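Side-chain contacts in glutathione peroxidase-like protein (Trypanosoma brucei, PDB 3DWV), which probably reduces hydroperoxides as a tryparedoxin-dependent peroxidase of the glutathione peroxidase family, captured here in its oxidized form: residues A[53-58]-A[87-92]; A[73-78]-A[176-181]. The protein carries 1 engineered substitution. All blocks are in the same frame, centred on the assembly; numbering follows the deposited sequence. Where two conformers were deposited one is given.

Contact 1: residues A[53-58]-A[87-92]; sequences NVASKC and SNQFGG. Engineered in segment 87-92: S87 (natural residue Cys).
The amide end of Q89 reaches back to A55, its NE2 lying 3.5 Å from CB of A55. That approach is a plain van der Waals touch between a polar nitrogen and a methyl group. Q89 starts toward the other segment from its alpha carbon, and its chain then turns about the CB-CG bond (chi2 -60°), curling instead of extending, which swings the amide in beside the methyl. Next to this pair the backbones are joined directly, S87 N donating to V54 O over 3.0 Å, with the donor tilted moderately out of the carbonyl plane. The side chain of V54 starts away from 87-92 and packs on A84 and P86, while its carbonyl faces the loop. Here the parallel pairing of strands 49-54 and 81-86 runs on one bond past the end of the second strand, at the edge of the central sheet of a thioredoxin fold; beyond A55 the chain leads into the loop carrying C58, the predicted active-site cysteine, disulfide-linked to C106 in this oxidized form. S87 is an engineered serine in place of the natural cysteine. Its OG stands anti to the backbone N (chi1 172°), where it accepts from Q89 N at 2.9 Å in an ST turn and also hydrogen-bonds E94. N88 adds an Asx turn: F90 N approaches N88 OD1 at 3.0 Å from above the plane of the amide, 49° out of it.

Contact 2: residues A[73-78]-A[176-181]; sequences NKYKSQ and EKLIPL
Y75 touches both L178 and I179, and the contact between the segments is made by van der Waals packing, mostly apolar. Y75 CD2 meets L178 CD2 at 4.0 Å, the two side chains running antiparallel, side by side. L178 has its CG anti to the backbone N (chi1 172°), which carries CG, and with it the CD2 methyl, out toward the ring. I179 comes at the far end of the tyrosine, its CD1 lying 3.8 Å from Y75 OH and its CG1 4.4 Å from Y75 CZ. Within 73-78, K74 folds its aliphatic chain over one ring face, CG sitting 3.4 Å above the plane over the centre of the Y75 ring, while Q78 NE2 lies at the ring edge.

Polar bonds hold the tyrosine's end. E175 OE2 accepts a hydrogen bond from Y75 OH and forms a salt bridge with K74 NZ, tying the phenol and the ammonium group to one carboxylate. Farther off, K76 NZ donates to N73 OD1 at 3.0 Å.

The contact joins the C-terminal end of helix 64-75 to helix 171-181, with F80 touching both Y75 and L178, and L178 continuing onto L154 of strand 152-155.

How the contacts relate
The two contacts lie on opposite sides of the chain's centre, their own centres about 27 Å apart and their nearest atoms about 14 Å apart. Their segments alternate along the sequence: 53-58, 73-78, 87-92, 176-181. Strand 49-54, helix 64-75 and strand 81-86 follow one another, so the chain leaves contact 1, runs along the helix to contact 2, and returns by the next strand to contact 1, a beta-alpha-beta crossover between neighbouring parallel strands. Contact 1 lies where strands 49-54 and 81-86 end, next to the loop that holds the predicted active-site cysteine, whereas contact 2 packs the crossover helix against the last helix of the chain, away from it.

Contact 1: residues A[53-58]-A[87-92]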
ATOM      1  N   ASN A  53       0.401   1.815  -1.800  1.00  9.85           N
ATOM      2  CA  ASN A  53       0.371   3.282  -1.931  1.00  9.84           C
ATOM      3  C   ASN A  53      -0.198   3.654  -3.302  1.00  8.05           C
ATOM      4  O   ASN A  53       0.101   2.965  -4.273  1.00 10.54           O
ATOM      5  CB  ASN A  53       1.755   3.917  -1.726  1.00  8.52           C
ATOM      6  CG  ASN A  53       2.790   3.423  -2.739  1.00 10.35           C
ATOM      7  OD1 ASN A  53       3.229   2.277  -2.610  1.00 13.25           O
ATOM      8  ND2 ASN A  53       3.214   4.217  -3.720  1.00 12.11           N
ATOM      9  N   VAL A  54      -1.014   4.713  -3.364  1.00  8.33           N
ATOM     10  CA  VAL A  54      -1.674   5.034  -4.653  1.00 11.04           C
ATOM     11  C   VAL A  54      -1.500   6.525  -4.863  1.00 10.15           C
ATOM     12  O   VAL A  54      -0.885   7.258  -4.053  1.00 10.89           O
ATOM     13  CB  VAL A  54      -3.143   4.572  -4.652  1.00 11.39           C
ATOM     14  CG1 VAL A  54      -3.262   3.062  -4.325  1.00 13.40           C
ATOM     15  CG2 VAL A  54      -3.960   5.343  -3.622  1.00 12.73           C
ATOM     16  N   ALA A  55      -2.054   7.002  -5.939  1.00 13.07           N
ATOM     17  CA  ALA A  55      -1.986   8.426  -6.277  1.00 14.38           C
ATOM     18  C   ALA A  55      -3.152   8.722  -7.236  1.00 14.51           C
ATOM     19  O   ALA A  55      -3.865   7.773  -7.594  1.00 15.63           O
ATOM     20  CB  ALA A  55      -0.631   8.797  -6.864  1.00 15.78           C
ATOM     21  N   SER A  56      -3.376   9.951  -7.646  1.00 13.66           N
ATOM     22  CA  SER A  56      -4.463  10.267  -8.572  1.00 11.23           C
ATOM     23  C   SER A  56      -4.396   9.452  -9.861  1.00 12.19           C
ATOM     24  O   SER A  56      -3.300   9.017 -10.276  1.00 13.47           O
ATOM     25  CB  SER A  56      -4.368  11.745  -8.960  1.00 15.46           C
ATOM     26  OG  SER A  56      -4.714  12.546  -7.838  1.00 16.74           O
ATOM     27  N   LYS A  57      -5.548   9.282 -10.492  1.00 11.17           N
ATOM     28  CA  LYS A  57      -5.663   8.456 -11.694  1.00 11.29           C
ATOM     29  C   LYS A  57      -5.201   9.262 -12.906  1.00 10.94           C
ATOM     30  O   LYS A  57      -5.940  10.162 -13.321  1.00 11.44           O
ATOM     31  CB  LYS A  57      -7.100   7.960 -11.891  1.00 12.63           C
ATOM     32  CG  LYS A  57      -7.276   7.187 -13.189  1.00 13.26           C
ATOM     33  CD  LYS A  57      -8.723   6.715 -13.375  1.00 13.96           C
ATOM     34  CE  LYS A  57      -9.689   7.884 -13.476  1.00 12.69           C
ATOM     35  NZ  LYS A  57     -11.085   7.345 -13.734  1.00 13.77           N
ATOM     36  N   CYS A  58      -4.038   8.910 -13.472  1.00 12.97           N
ATOM     37  CA  CYS A  58      -3.607   9.602 -14.672  1.00 17.78           C
ATOM     38  C   CYS A  58      -3.842   8.775 -15.936  1.00 16.07           C
ATOM     39  O   CYS A  58      -3.840   9.335 -17.022  1.00 17.06           O
ATOM     40  CB  CYS A  58      -2.118   9.975 -14.602  1.00 18.37           C
ATOM     41  SG  CYS A  58      -1.714  10.981 -13.142  1.00 19.28           S
ATOM     42  N   SER A  87      -0.710   9.057  -1.708  1.00 11.96           N
ATOM     43  CA  SER A  87       0.343  10.013  -1.348  1.00 13.57           C
ATOM     44  C   SER A  87      -0.207  11.435  -1.350  1.00 13.93           C
ATOM     45  O   SER A  87      -0.999  11.787  -2.238  1.00 16.30           O
ATOM     46  CB  SER A  87       1.512   9.968  -2.318  1.00 17.21           C
ATOM     47  OG  SER A  87       2.417  11.053  -2.036  1.00 14.82           O
ATOM     48  N   ASN A  88       0.229  12.275  -0.412  1.00 11.45           N
ATOM     49  CA  ASN A  88      -0.173  13.686  -0.453  1.00 14.23           C
ATOM     50  C   ASN A  88       0.670  14.503  -1.427  1.00 13.71           C
ATOM     51  O   ASN A  88       0.515  15.737  -1.505  1.00 14.82           O
ATOM     52  CB  ASN A  88      -0.078  14.305   0.946  1.00 14.67           C
ATOM     53  CG  ASN A  88       1.340  14.318   1.464  1.00 12.32           C
ATOM     54  OD1 ASN A  88       2.322  14.067   0.773  1.00 12.19           O
ATOM     55  ND2 ASN A  88       1.524  14.629   2.757  1.00 15.39           N
ATOM     56  N   GLN A  89       1.582  13.850  -2.166  1.00 13.53           N
ATOM     57  CA  GLN A  89       2.406  14.499  -3.186  1.00 14.72           C
ATOM     58  C   GLN A  89       3.237  15.660  -2.679  1.00 14.94           C
ATOM     59  O   GLN A  89       3.730  16.478  -3.454  1.00 21.67           O
ATOM     60  CB  GLN A  89       1.546  15.012  -4.348  1.00 19.51           C
ATOM     61  CG  GLN A  89       0.769  13.864  -4.983  1.00 22.06           C
ATOM     62  CD  GLN A  89       1.602  12.740  -5.554  1.00 28.94           C
ATOM     63  OE1 GLN A  89       2.674  13.011  -6.108  1.00 32.10           O
ATOM     64  NE2 GLN A  89       1.145  11.499  -5.435  1.00 37.37           N
ATOM     65  N   PHE A  90       3.424  15.755  -1.381  1.00 12.79           N
ATOM     66  CA  PHE A  90       4.139  16.907  -0.831  1.00 13.37           C
ATOM     67  C   PHE A  90       5.643  16.696  -0.729  1.00 13.19           C
ATOM     68  O   PHE A  90       6.045  15.708  -0.086  1.00 14.26           O
ATOM     69  CB  PHE A  90       3.634  17.171   0.604  1.00 17.31           C
ATOM     70  CG  PHE A  90       4.286  18.422   1.176  1.00 14.84           C
ATOM     71  CD1 PHE A  90       4.083  19.653   0.574  1.00 16.95           C
ATOM     72  CD2 PHE A  90       5.114  18.361   2.283  1.00 15.68           C
ATOM     73  CE1 PHE A  90       4.683  20.800   1.065  1.00 20.18           C
ATOM     74  CE2 PHE A  90       5.700  19.509   2.804  1.00 17.25           C
ATOM     75  CZ  PHE A  90       5.485  20.750   2.210  1.00 17.19           C
ATOM     76  N   GLY A  91       6.455  17.565  -1.307  1.00 13.88           N
ATOM     77  CA  GLY A  91       7.866  17.573  -0.960  1.00 19.16           C
ATOM     78  C   GLY A  91       8.885  17.137  -1.982  1.00 23.03           C
ATOM     79  O   GLY A  91      10.124  17.277  -1.792  1.00 23.59           O
ATOM     80  N   GLY A  92       8.434  16.607  -3.118  1.00 19.49           N
ATOM     81  CA  GLY A  92       9.303  16.313  -4.239  1.00 16.81           C
ATOM     82  C   GLY A  92       9.800  14.881  -4.269  1.00 16.20           C
ATOM     83  O   GLY A  92      10.293  14.409  -5.313  1.00 17.92           O
TER

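Contact 2: residues A[73-78]-A[176-181]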
ATOM      1  N   ASN A  73     -11.255  -8.740  -4.945  1.00 20.62           N
ATOM      2  CA  ASN A  73     -12.558  -9.350  -5.224  1.00 19.40           C
ATOM      3  C   ASN A  73     -12.482 -10.865  -5.161  1.00 18.18           C
ATOM      4  O   ASN A  73     -13.436 -11.537  -4.745  1.00 16.61           O
ATOM      5  CB  ASN A  73     -13.073  -8.890  -6.598  1.00 18.85           C
ATOM      6  CG  ASN A  73     -13.559  -7.446  -6.597  1.00 19.97           C
ATOM      7  OD1 ASN A  73     -14.086  -6.968  -5.575  1.00 24.91           O
ATOM      8  ND2 ASN A  73     -13.374  -6.792  -7.743  1.00 21.45           N
ATOM      9  N   LYS A  74     -11.353 -11.440  -5.563  1.00 15.58           N
ATOM     10  CA  LYS A  74     -11.186 -12.879  -5.490  1.00 17.49           C
ATOM     11  C   LYS A  74     -11.181 -13.415  -4.072  1.00 17.00           C
ATOM     12  O   LYS A  74     -11.712 -14.512  -3.856  1.00 19.18           O
ATOM     13  CB  LYS A  74      -9.842 -13.225  -6.144  1.00 19.59           C
ATOM     14  CG  LYS A  74      -9.616 -14.721  -6.203  1.00 26.86           C
ATOM     15  CD  LYS A  74      -9.231 -15.156  -7.599  1.00 28.28           C
ATOM     16  CE  LYS A  74      -7.733 -15.078  -7.772  1.00 34.28           C
ATOM     17  NZ  LYS A  74      -7.241 -16.147  -8.716  1.00 38.78           N
ATOM     18  N   TYR A  75     -10.565 -12.718  -3.127  1.00 16.22           N
ATOM     19  CA  TYR A  75     -10.222 -13.280  -1.830  1.00 14.48           C
ATOM     20  C   TYR A  75     -10.864 -12.561  -0.654  1.00 16.90           C
ATOM     21  O   TYR A  75     -10.735 -13.072   0.482  1.00 17.04           O
ATOM     22  CB  TYR A  75      -8.682 -13.288  -1.624  1.00 17.10           C
ATOM     23  CG  TYR A  75      -8.004 -14.234  -2.604  1.00 14.93           C
ATOM     24  CD1 TYR A  75      -8.183 -15.621  -2.472  1.00 15.77           C
ATOM     25  CD2 TYR A  75      -7.192 -13.771  -3.643  1.00 13.75           C
ATOM     26  CE1 TYR A  75      -7.562 -16.497  -3.359  1.00 15.31           C
ATOM     27  CE2 TYR A  75      -6.578 -14.664  -4.540  1.00 13.40           C
ATOM     28  CZ  TYR A  75      -6.781 -16.023  -4.385  1.00 16.95           C
ATOM     29  OH  TYR A  75      -6.179 -16.902  -5.265  1.00 20.69           O
ATOM     30  N   LYS A  76     -11.538 -11.414  -0.885  1.00 15.60           N
ATOM     31  CA  LYS A  76     -12.171 -10.800   0.298  1.00 14.97           C
ATOM     32  C   LYS A  76     -13.142 -11.756   1.001  1.00 19.20           C
ATOM     33  O   LYS A  76     -13.424 -11.635   2.196  1.00 20.52           O
ATOM     34  CB  LYS A  76     -12.842  -9.494  -0.117  1.00 15.15           C
ATOM     35  CG  LYS A  76     -13.867  -9.652  -1.246  1.00 17.29           C
ATOM     36  CD  LYS A  76     -14.494  -8.290  -1.564  1.00 18.66           C
ATOM     37  CE  LYS A  76     -15.591  -8.458  -2.605  1.00 21.36           C
ATOM     38  NZ  LYS A  76     -15.868  -7.115  -3.215  1.00 29.67           N
ATOM     39  N   SER A  77     -13.707 -12.761   0.314  1.00 19.70           N
ATOM     40  CA  SER A  77     -14.655 -13.647   0.996  1.00 22.61           C
ATOM     41  C   SER A  77     -13.922 -14.560   1.967  1.00 22.87           C
ATOM     42  O   SER A  77     -14.566 -15.180   2.849  1.00 26.37           O
ATOM     43  CB  SER A  77     -15.453 -14.517   0.014  1.00 26.12           C
ATOM     44  OG  SER A  77     -14.585 -15.047  -0.985  1.00 37.38           O
ATOM     45  N   GLN A  78     -12.603 -14.658   1.807  1.00 22.13           N
ATOM     46  CA  GLN A  78     -11.865 -15.593   2.674  1.00 25.99           C
ATOM     47  C   GLN A  78     -11.249 -14.876   3.869  1.00 25.80           C
ATOM     48  O   GLN A  78     -10.525 -15.476   4.683  1.00 32.71           O
ATOM     49  CB  GLN A  78     -10.775 -16.325   1.886  1.00 26.61           C
ATOM     50  CG  GLN A  78     -11.259 -17.307   0.836  1.00 29.72           C
ATOM     51  CD  GLN A  78     -10.152 -18.170   0.248  1.00 33.44           C
ATOM     52  OE1 GLN A  78      -9.315 -18.728   0.975  1.00 41.52           O
ATOM     53  NE2 GLN A  78     -10.110 -18.324  -1.082  1.00 39.62           N
ATOM     54  N   GLU A 176       1.292 -16.813  -5.184  1.00 22.11           N
ATOM     55  CA  GLU A 176       2.285 -17.758  -4.656  0.50 22.19           C
ATOM     56  C   GLU A 176       2.534 -17.553  -3.157  1.00 22.20           C
ATOM     57  O   GLU A 176       2.641 -18.508  -2.386  1.00 18.13           O
ATOM     58  CB  GLU A 176       3.617 -17.634  -5.388  0.50 23.21           C
ATOM     59  CG  GLU A 176       3.588 -17.578  -6.891  0.50 24.61           C
ATOM     60  CD  GLU A 176       2.836 -18.722  -7.539  0.50 25.06           C
ATOM     61  OE1 GLU A 176       1.604 -18.606  -7.749  0.50 29.79           O
ATOM     62  OE2 GLU A 176       3.464 -19.752  -7.859  0.50 26.83           O
ATOM     63  N   LYS A 177       2.607 -16.287  -2.739  1.00 16.15           N
ATOM     64  CA  LYS A 177       2.813 -15.908  -1.349  1.00 16.33           C
ATOM     65  C   LYS A 177       1.507 -15.860  -0.545  1.00 14.89           C
ATOM     66  O   LYS A 177       1.436 -16.273   0.635  1.00 19.03           O
ATOM     67  CB  LYS A 177       3.450 -14.524  -1.231  1.00 17.08           C
ATOM     68  CG  LYS A 177       4.726 -14.278  -2.010  1.00 25.44           C
ATOM     69  CD  LYS A 177       5.655 -15.477  -1.956  1.00 28.90           C
ATOM     70  CE  LYS A 177       6.964 -15.147  -2.688  1.00 32.64           C
ATOM     71  NZ  LYS A 177       7.701 -16.388  -3.000  1.00 27.86           N
ATOM     72  N   LEU A 178       0.441 -15.319  -1.131  1.00 15.12           N
ATOM     73  CA  LEU A 178      -0.810 -15.100  -0.399  1.00 13.39           C
ATOM     74  C   LEU A 178      -1.600 -16.372  -0.103  1.00 15.76           C
ATOM     75  O   LEU A 178      -2.186 -16.508   0.983  1.00 16.24           O
ATOM     76  CB  LEU A 178      -1.667 -14.146  -1.210  1.00 15.69           C
ATOM     77  CG  LEU A 178      -3.103 -13.889  -0.765  1.00 17.09           C
ATOM     78  CD1 LEU A 178      -3.162 -13.289   0.627  1.00 13.70           C
ATOM     79  CD2 LEU A 178      -3.791 -12.953  -1.762  1.00 17.21           C
ATOM     80  N   ILE A 179      -1.686 -17.295  -1.034  1.00 16.88           N
ATOM     81  CA  ILE A 179      -2.558 -18.473  -0.786  1.00 15.57           C
ATOM     82  C   ILE A 179      -2.152 -19.272   0.425  1.00 16.01           C
ATOM     83  O   ILE A 179      -3.031 -19.658   1.216  1.00 18.18           O
ATOM     84  CB  ILE A 179      -2.565 -19.320  -2.094  1.00 21.10           C
ATOM     85  CG1 ILE A 179      -3.407 -18.623  -3.192  1.00 19.05           C
ATOM     86  CG2 ILE A 179      -2.916 -20.767  -1.825  1.00 23.53           C
ATOM     87  CD1 ILE A 179      -3.269 -19.284  -4.544  1.00 19.82           C
ATOM     88  N   PRO A 180      -0.869 -19.566   0.633  1.00 18.89           N
ATOM     89  CA  PRO A 180      -0.506 -20.207   1.891  1.00 19.96           C
ATOM     90  C   PRO A 180      -0.919 -19.371   3.107  1.00 20.13           C
ATOM     91  O   PRO A 180      -1.126 -20.001   4.162  1.00 29.50           O
ATOM     92  CB  PRO A 180       1.023 -20.255   1.830  1.00 22.89           C
ATOM     93  CG  PRO A 180       1.348 -20.258   0.369  1.00 22.76           C
ATOM     94  CD  PRO A 180       0.300 -19.388  -0.239  1.00 19.81           C
ATOM     95  N   LEU A 181      -1.004 -18.051   3.037  1.00 18.21           N
ATOM     96  CA  LEU A 181      -1.345 -17.231   4.191  1.00 18.06           C
ATOM     97  C   LEU A 181      -2.823 -17.306   4.464  1.00 19.97           C
ATOM     98  O   LEU A 181      -3.267 -17.194   5.581  1.00 25.98           O
ATOM     99  CB  LEU A 181      -1.023 -15.760   3.911  1.00 20.69           C
ATOM    100  CG  LEU A 181       0.483 -15.496   4.034  1.00 22.05           C
ATOM    101  CD1 LEU A 181       0.816 -14.069   3.636  1.00 20.69           C
ATOM    102  CD2 LEU A 181       0.953 -15.828   5.446  1.00 33.29           C
TER